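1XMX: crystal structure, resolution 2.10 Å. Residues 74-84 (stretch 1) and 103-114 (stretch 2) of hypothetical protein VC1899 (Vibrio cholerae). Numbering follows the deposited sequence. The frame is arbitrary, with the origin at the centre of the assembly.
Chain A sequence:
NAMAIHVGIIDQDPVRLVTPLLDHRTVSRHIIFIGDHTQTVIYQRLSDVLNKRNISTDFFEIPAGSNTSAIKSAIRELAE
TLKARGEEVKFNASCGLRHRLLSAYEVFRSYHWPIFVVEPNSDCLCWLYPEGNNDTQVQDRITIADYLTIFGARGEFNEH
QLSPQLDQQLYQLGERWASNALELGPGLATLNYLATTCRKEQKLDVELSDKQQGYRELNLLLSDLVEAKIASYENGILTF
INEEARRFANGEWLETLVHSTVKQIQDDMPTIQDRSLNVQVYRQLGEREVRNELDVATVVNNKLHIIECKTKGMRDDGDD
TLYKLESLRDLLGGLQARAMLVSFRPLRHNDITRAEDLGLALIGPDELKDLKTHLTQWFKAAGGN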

ATOM      1  N   ALA A  74      21.880   6.696  29.421  1.00 22.91           N
ATOM      2  CA  ALA A  74      20.431   6.823  29.530  1.00 22.59           C
ATOM      3  C   ALA A  74      19.807   5.431  29.467  1.00 21.89           C
ATOM      4  O   ALA A  74      18.960   5.086  30.268  1.00 21.62           O
ATOM      5  CB  ALA A  74      19.861   7.767  28.388  1.00 23.88           C
ATOM      6  N   ILE A  75      20.297   4.597  28.559  1.00 21.65           N
ATOM      7  CA  ILE A  75      19.693   3.286  28.361  1.00 21.88           C
ATOM      8  C   ILE A  75      19.986   2.299  29.490  1.00 24.30           C
ATOM      9  O   ILE A  75      19.168   1.432  29.806  1.00 26.01           O
ATOM     10  CB  ILE A  75      20.052   2.700  26.961  1.00 21.64           C
ATOM     11  CG1 ILE A  75      19.471   3.618  25.854  1.00 21.35           C
ATOM     12  CG2 ILE A  75      19.549   1.221  26.835  1.00 18.42           C
ATOM     13  CD1 ILE A  75      20.027   3.373  24.401  1.00 21.66           C
ATOM     14  N   ARG A  76      21.162   2.410  30.083  1.00 24.81           N
ATOM     15  CA  ARG A  76      21.506   1.562  31.214  1.00 26.99           C
ATOM     16  C   ARG A  76      20.624   1.886  32.431  1.00 27.00           C
ATOM     17  O   ARG A  76      20.229   0.997  33.148  1.00 25.81           O
ATOM     18  CB  ARG A  76      22.977   1.723  31.548  1.00 28.23           C
ATOM     19  CG  ARG A  76      23.519   0.601  32.350  1.00 32.12           C
ATOM     20  CD  ARG A  76      25.045   0.613  32.301  1.00 35.16           C
ATOM     21  NE  ARG A  76      25.586  -0.144  31.153  1.00 37.61           N
ATOM     22  CZ  ARG A  76      25.612  -1.482  31.070  1.00 37.76           C
ATOM     23  NH1 ARG A  76      25.112  -2.231  32.079  1.00 37.40           N
ATOM     24  NH2 ARG A  76      26.163  -2.070  29.995  1.00 35.52           N
ATOM     25  N   GLU A  77      20.314   3.163  32.642  1.00 27.92           N
ATOM     26  CA  GLU A  77      19.313   3.562  33.635  1.00 30.48           C
ATOM     27  C   GLU A  77      17.949   2.903  33.396  1.00 27.47           C
ATOM     28  O   GLU A  77      17.342   2.386  34.301  1.00 26.03           O
ATOM     29  CB  GLU A  77      19.143   5.089  33.646  1.00 31.43           C
ATOM     30  CG  GLU A  77      20.082   5.767  34.598  1.00 35.21           C
ATOM     31  CD  GLU A  77      19.840   7.282  34.733  1.00 37.29           C
ATOM     32  OE1 GLU A  77      18.644   7.669  34.930  1.00 38.40           O
ATOM     33  OE2 GLU A  77      20.861   8.066  34.671  1.00 39.90           O
ATOM     34  N   LEU A  78      17.466   2.975  32.166  1.00 26.22           N
ATOM     35  CA  LEU A  78      16.287   2.238  31.770  1.00 23.83           C
ATOM     36  C   LEU A  78      16.446   0.736  32.039  1.00 24.27           C
ATOM     37  O   LEU A  78      15.548   0.114  32.637  1.00 24.78           O
ATOM     38  CB  LEU A  78      15.981   2.465  30.283  1.00 23.87           C
ATOM     39  CG  LEU A  78      14.822   1.609  29.755  1.00 23.46           C
ATOM     40  CD1 LEU A  78      13.560   2.095  30.447  1.00 22.97           C
ATOM     41  CD2 LEU A  78      14.702   1.759  28.227  1.00 24.43           C
ATOM     42  N   ALA A  79      17.575   0.143  31.631  1.00 22.23           N
ATOM     43  CA  ALA A  79      17.723  -1.299  31.726  1.00 20.97           C
ATOM     44  C   ALA A  79      17.643  -1.722  33.202  1.00 24.16           C
ATOM     45  O   ALA A  79      17.048  -2.759  33.540  1.00 23.06           O
ATOM     46  CB  ALA A  79      19.042  -1.744  31.103  1.00 18.91           C
ATOM     47  N   GLU A  80      18.233  -0.900  34.076  1.00 26.29           N
ATOM     48  CA  GLU A  80      18.413  -1.267  35.471  1.00 28.85           C
ATOM     49  C   GLU A  80      17.019  -1.222  36.156  1.00 27.78           C
ATOM     50  O   GLU A  80      16.670  -2.089  36.918  1.00 27.85           O
ATOM     51  CB  GLU A  80      19.473  -0.352  36.122  1.00 31.72           C
ATOM     52  CG  GLU A  80      20.136  -0.862  37.388  1.00 36.32           C
ATOM     53  CD  GLU A  80      21.234  -1.987  37.217  1.00 39.24           C
ATOM     54  OE1 GLU A  80      20.901  -3.176  36.954  1.00 39.07           O
ATOM     55  OE2 GLU A  80      22.440  -1.690  37.446  1.00 40.51           O
ATOM     56  N   THR A  81      16.210  -0.230  35.823  1.00 28.01           N
ATOM     57  CA  THR A  81      14.834  -0.178  36.279  1.00 26.66           C
ATOM     58  C   THR A  81      14.037  -1.399  35.760  1.00 25.74           C
ATOM     59  O   THR A  81      13.190  -1.936  36.459  1.00 25.52           O
ATOM     60  CB  THR A  81      14.123   1.121  35.764  1.00 28.97           C
ATOM     61  OG1 THR A  81      14.889   2.287  36.093  1.00 29.95           O
ATOM     62  CG2 THR A  81      12.743   1.255  36.371  1.00 28.66           C
ATOM     63  N   LEU A  82      14.293  -1.829  34.527  1.00 22.42           N
ATOM     64  CA  LEU A  82      13.543  -2.944  33.985  1.00 22.44           C
ATOM     65  C   LEU A  82      14.005  -4.204  34.681  1.00 22.36           C
ATOM     66  O   LEU A  82      13.202  -5.026  35.053  1.00 22.38           O
ATOM     67  CB  LEU A  82      13.786  -3.105  32.482  1.00 20.31           C
ATOM     68  CG  LEU A  82      13.238  -1.971  31.623  1.00 20.83           C
ATOM     69  CD1 LEU A  82      13.580  -2.228  30.144  1.00 18.14           C
ATOM     70  CD2 LEU A  82      11.702  -1.771  31.912  1.00 20.62           C
ATOM     71  N   LYS A  83      15.315  -4.357  34.831  1.00 22.84           N
ATOM     72  CA  LYS A  83      15.855  -5.495  35.520  1.00 25.74           C
ATOM     73  C   LYS A  83      15.303  -5.584  36.953  1.00 26.33           C
ATOM     74  O   LYS A  83      14.958  -6.684  37.407  1.00 24.95           O
ATOM     75  CB  LYS A  83      17.382  -5.453  35.552  1.00 27.99           C
ATOM     76  CG  LYS A  83      17.979  -6.648  36.253  1.00 31.18           C
ATOM     77  CD  LYS A  83      17.705  -7.921  35.424  1.00 34.60           C
ATOM     78  CE  LYS A  83      18.282  -9.182  36.119  1.00 37.36           C
ATOM     79  NZ  LYS A  83      19.728  -8.930  36.496  1.00 38.81           N
ATOM     80  N   ALA A  84      15.191  -4.439  37.643  1.00 24.50           N
ATOM     81  CA  ALA A  84      14.767  -4.460  39.070  1.00 25.14           C
ATOM     82  C   ALA A  84      13.338  -4.956  39.202  1.00 24.35           C
ATOM     83  O   ALA A  84      12.977  -5.551  40.192  1.00 20.56           O
ATOM     84  CB  ALA A  84      14.939  -3.071  39.744  1.00 25.10           C
ATOM     85  N   SER A 103      24.501   1.241  20.740  1.00 17.05           N
ATOM     86  CA  SER A 103      24.593   1.594  22.152  1.00 17.92           C
ATOM     87  C   SER A 103      23.578   0.759  22.934  1.00 18.94           C
ATOM     88  O   SER A 103      23.933   0.170  23.932  1.00 20.55           O
ATOM     89  CB  SER A 103      24.282   3.073  22.374  1.00 19.75           C
ATOM     90  OG  SER A 103      25.184   3.883  21.652  1.00 19.72           O
ATOM     91  N   ALA A 104      22.320   0.735  22.473  1.00 16.45           N
ATOM     92  CA  ALA A 104      21.292  -0.097  23.079  1.00 18.47           C
ATOM     93  C   ALA A 104      21.671  -1.570  23.051  1.00 19.78           C
ATOM     94  O   ALA A 104      21.425  -2.265  24.026  1.00 20.16           O
ATOM     95  CB  ALA A 104      19.964   0.099  22.396  1.00 15.35           C
ATOM     96  N   TYR A 105      22.208  -2.054  21.922  1.00 21.15           N
ATOM     97  CA  TYR A 105      22.665  -3.460  21.839  1.00 20.63           C
ATOM     98  C   TYR A 105      23.658  -3.842  22.974  1.00 22.22           C
ATOM     99  O   TYR A 105      23.526  -4.944  23.626  1.00 17.87           O
ATOM    100  CB  TYR A 105      23.289  -3.776  20.468  1.00 24.12           C
ATOM    101  CG  TYR A 105      23.662  -5.260  20.282  1.00 25.02           C
ATOM    102  CD1 TYR A 105      24.881  -5.782  20.724  1.00 25.98           C
ATOM    103  CD2 TYR A 105      22.771  -6.139  19.689  1.00 26.19           C
ATOM    104  CE1 TYR A 105      25.199  -7.172  20.568  1.00 25.58           C
ATOM    105  CE2 TYR A 105      23.090  -7.492  19.527  1.00 26.15           C
ATOM    106  CZ  TYR A 105      24.293  -7.996  19.964  1.00 25.86           C
ATOM    107  OH  TYR A 105      24.537  -9.375  19.769  1.00 27.95           O
ATOM    108  N   GLU A 106      24.647  -2.965  23.204  1.00 22.63           N
ATOM    109  CA  GLU A 106      25.677  -3.243  24.238  1.00 27.49           C
ATOM    110  C   GLU A 106      24.995  -3.386  25.607  1.00 24.85           C
ATOM    111  O   GLU A 106      25.260  -4.323  26.351  1.00 25.10           O
ATOM    112  CB  GLU A 106      26.752  -2.153  24.302  1.00 26.49           C
ATOM    113  CG  GLU A 106      27.896  -2.466  25.300  1.00 32.67           C
ATOM    114  CD  GLU A 106      28.771  -1.240  25.665  1.00 35.49           C
ATOM    115  OE1 GLU A 106      28.189  -0.194  26.055  1.00 40.24           O
ATOM    116  OE2 GLU A 106      30.038  -1.309  25.591  1.00 38.43           O
ATOM    117  N   VAL A 107      24.132  -2.431  25.933  1.00 23.33           N
ATOM    118  CA  VAL A 107      23.467  -2.428  27.223  1.00 23.62           C
ATOM    119  C   VAL A 107      22.602  -3.694  27.382  1.00 23.17           C
ATOM    120  O   VAL A 107      22.741  -4.458  28.342  1.00 21.09           O
ATOM    121  CB  VAL A 107      22.592  -1.149  27.434  1.00 23.39           C
ATOM    122  CG1 VAL A 107      21.876  -1.242  28.763  1.00 20.88           C
ATOM    123  CG2 VAL A 107      23.461   0.120  27.367  1.00 22.66           C
ATOM    124  N   PHE A 108      21.732  -3.935  26.414  1.00 22.52           N
ATOM    125  CA  PHE A 108      20.783  -5.054  26.551  1.00 22.79           C
ATOM    126  C   PHE A 108      21.480  -6.429  26.505  1.00 23.48           C
ATOM    127  O   PHE A 108      21.102  -7.361  27.231  1.00 22.16           O
ATOM    128  CB  PHE A 108      19.668  -4.947  25.503  1.00 20.57           C
ATOM    129  CG  PHE A 108      18.818  -3.716  25.669  1.00 20.88           C
ATOM    130  CD1 PHE A 108      18.569  -3.199  26.928  1.00 22.83           C
ATOM    131  CD2 PHE A 108      18.226  -3.110  24.593  1.00 19.05           C
ATOM    132  CE1 PHE A 108      17.751  -2.063  27.079  1.00 24.77           C
ATOM    133  CE2 PHE A 108      17.410  -1.996  24.744  1.00 20.21           C
ATOM    134  CZ  PHE A 108      17.166  -1.481  25.978  1.00 22.23           C
ATOM    135  N   ARG A 109      22.493  -6.549  25.662  1.00 22.40           N
ATOM    136  CA  ARG A 109      23.252  -7.772  25.613  1.00 24.51           C
ATOM    137  C   ARG A 109      23.927  -8.098  26.986  1.00 25.05           C
ATOM    138  O   ARG A 109      23.973  -9.260  27.414  1.00 25.84           O
ATOM    139  CB  ARG A 109      24.263  -7.731  24.456  1.00 24.90           C
ATOM    140  CG  ARG A 109      25.194  -8.906  24.439  1.00 27.42           C
ATOM    141  CD  ARG A 109      24.459 -10.211  24.056  1.00 28.73           C
ATOM    142  NE  ARG A 109      25.430 -11.302  23.963  1.00 29.98           N
ATOM    143  CZ  ARG A 109      25.935 -11.945  25.001  1.00 29.85           C
ATOM    144  NH1 ARG A 109      25.562 -11.640  26.236  1.00 32.24           N
ATOM    145  NH2 ARG A 109      26.830 -12.877  24.801  1.00 29.78           N
ATOM    146  N   SER A 110      24.378  -7.083  27.711  1.00 24.42           N
ATOM    147  CA  SER A 110      24.999  -7.345  29.015  1.00 24.74           C
ATOM    148  C   SER A 110      24.027  -7.877  30.067  1.00 24.68           C
ATOM    149  O   SER A 110      24.434  -8.541  30.987  1.00 23.05           O
ATOM    150  CB  SER A 110      25.742  -6.132  29.570  1.00 24.06           C
ATOM    151  OG  SER A 110      24.822  -5.125  29.904  1.00 24.53           O
ATOM    152  N   TYR A 111      22.748  -7.574  29.902  1.00 25.59           N
ATOM    153  CA  TYR A 111      21.673  -8.106  30.717  1.00 23.97           C
ATOM    154  C   TYR A 111      21.185  -9.479  30.238  1.00 23.83           C
ATOM    155  O   TYR A 111      20.259 -10.042  30.816  1.00 23.00           O
ATOM    156  CB  TYR A 111      20.511  -7.104  30.712  1.00 25.71           C
ATOM    157  CG  TYR A 111      20.760  -5.923  31.632  1.00 26.94           C
ATOM    158  CD1 TYR A 111      20.429  -6.004  32.978  1.00 26.17           C
ATOM    159  CD2 TYR A 111      21.373  -4.750  31.166  1.00 26.23           C
ATOM    160  CE1 TYR A 111      20.661  -4.954  33.841  1.00 27.17           C
ATOM    161  CE2 TYR A 111      21.618  -3.694  32.027  1.00 27.01           C
ATOM    162  CZ  TYR A 111      21.246  -3.817  33.377  1.00 27.56           C
ATOM    163  OH  TYR A 111      21.470  -2.810  34.276  1.00 28.74           O
ATOM    164  N   HIS A 112      21.771 -10.021  29.176  1.00 24.09           N
ATOM    165  CA  HIS A 112      21.324 -11.327  28.675  1.00 26.48           C
ATOM    166  C   HIS A 112      19.878 -11.341  28.173  1.00 25.37           C
ATOM    167  O   HIS A 112      19.222 -12.383  28.187  1.00 24.87           O
ATOM    168  CB  HIS A 112      21.492 -12.402  29.754  1.00 31.02           C
ATOM    169  CG  HIS A 112      22.906 -12.566  30.187  1.00 35.32           C
ATOM    170  ND1 HIS A 112      23.957 -12.420  29.307  1.00 37.89           N
ATOM    171  CD2 HIS A 112      23.455 -12.798  31.404  1.00 37.80           C
ATOM    172  CE1 HIS A 112      25.099 -12.577  29.961  1.00 38.35           C
ATOM    173  NE2 HIS A 112      24.822 -12.810  31.233  1.00 39.06           N
ATOM    174  N   TRP A 113      19.383 -10.193  27.721  1.00 22.36           N
ATOM    175  CA  TRP A 113      18.048 -10.146  27.209  1.00 22.11           C
ATOM    176  C   TRP A 113      18.125 -10.514  25.747  1.00 20.64           C
ATOM    177  O   TRP A 113      19.096 -10.187  25.104  1.00 22.38           O
ATOM    178  CB  TRP A 113      17.463  -8.754  27.389  1.00 21.88           C
ATOM    179  CG  TRP A 113      17.070  -8.498  28.806  1.00 22.37           C
ATOM    180  CD1 TRP A 113      16.602  -9.432  29.736  1.00 23.32           C
ATOM    181  CD2 TRP A 113      17.124  -7.245  29.499  1.00 21.97           C
ATOM    182  NE1 TRP A 113      16.363  -8.803  30.947  1.00 22.83           N
ATOM    183  CE2 TRP A 113      16.653  -7.461  30.811  1.00 22.52           C
ATOM    184  CE3 TRP A 113      17.492  -5.950  29.127  1.00 23.45           C
ATOM    185  CZ2 TRP A 113      16.553  -6.438  31.731  1.00 21.27           C
ATOM    186  CZ3 TRP A 113      17.412  -4.938  30.076  1.00 22.36           C
ATOM    187  CH2 TRP A 113      16.951  -5.194  31.349  1.00 22.59           C
ATOM    188  N   PRO A 114      17.154 -11.299  25.254  1.00 19.91           N
ATOM    189  CA  PRO A 114      17.141 -11.716  23.847  1.00 18.41           C
ATOM    190  C   PRO A 114      17.034 -10.550  22.906  1.00 18.44           C
ATOM    191  O   PRO A 114      16.405  -9.507  23.217  1.00 18.19           O
ATOM    192  CB  PRO A 114      15.918 -12.652  23.720  1.00 18.42           C
ATOM    193  CG  PRO A 114      15.504 -13.011  25.147  1.00 21.03           C
ATOM    194  CD  PRO A 114      16.070 -11.904  26.060  1.00 20.43           C
TER

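Two helical segments of one chain pack side by side and run in roughly the same direction, their axes 29° apart and 9.4 Å at closest approach, burying 627 Å² in all. The backbones come nearest where the CA atoms of Arg 76 and Val 107 lie 6.0 Å apart. Along stretch 2, contact begins at Ala 104, where CB of Ala 104 meets CD1 of Ile 75 at 3.8 Å, an apolar contact. One turn on, Val 107 points at stretch 1; its CG1 lies 3.7 Å from CB of Ala 79, 3.9 Å from CG2 of Ile 75 and over one face of the Arg 76 guanidinium. Phe 108 leaves its backbone sideways, but its ring reaches across, with CZ 3.7 Å from CG2 of Ile 75, while CB of Ala 79 sits near the ring plane, 4.2 Å from CE1 of Phe 108. OG of Ser 110 donates back to O of Val 107 (2.7 Å) and accepts a weak hydrogen bond from NH2 of Arg 76 (3.3 Å). Tyr 111 has the largest area covered by the opposing stretch: its CE2 touches CB of Ala 79 at 3.4 Å, its CE1 lies 3.7 Å from CB of Lys 83, and its OH donates to OE1 of Glu 80 at 2.8 Å, giving the phenol a charged acceptor at the exposed margin. His 112 is the first residue to leave helical phi/psi; its positive phi belongs to a Schellman motif, with N of Trp 113 bonded weakly to O of Phe 108 (3.3 Å). Trp 113 points back at stretch 1, its CZ3 3.7 Å from CB of Ala 79 and its CH2 4.0 Å from CB of Leu 82. The methyl of Ala 79 thus meets Val 107 and three aromatic rings.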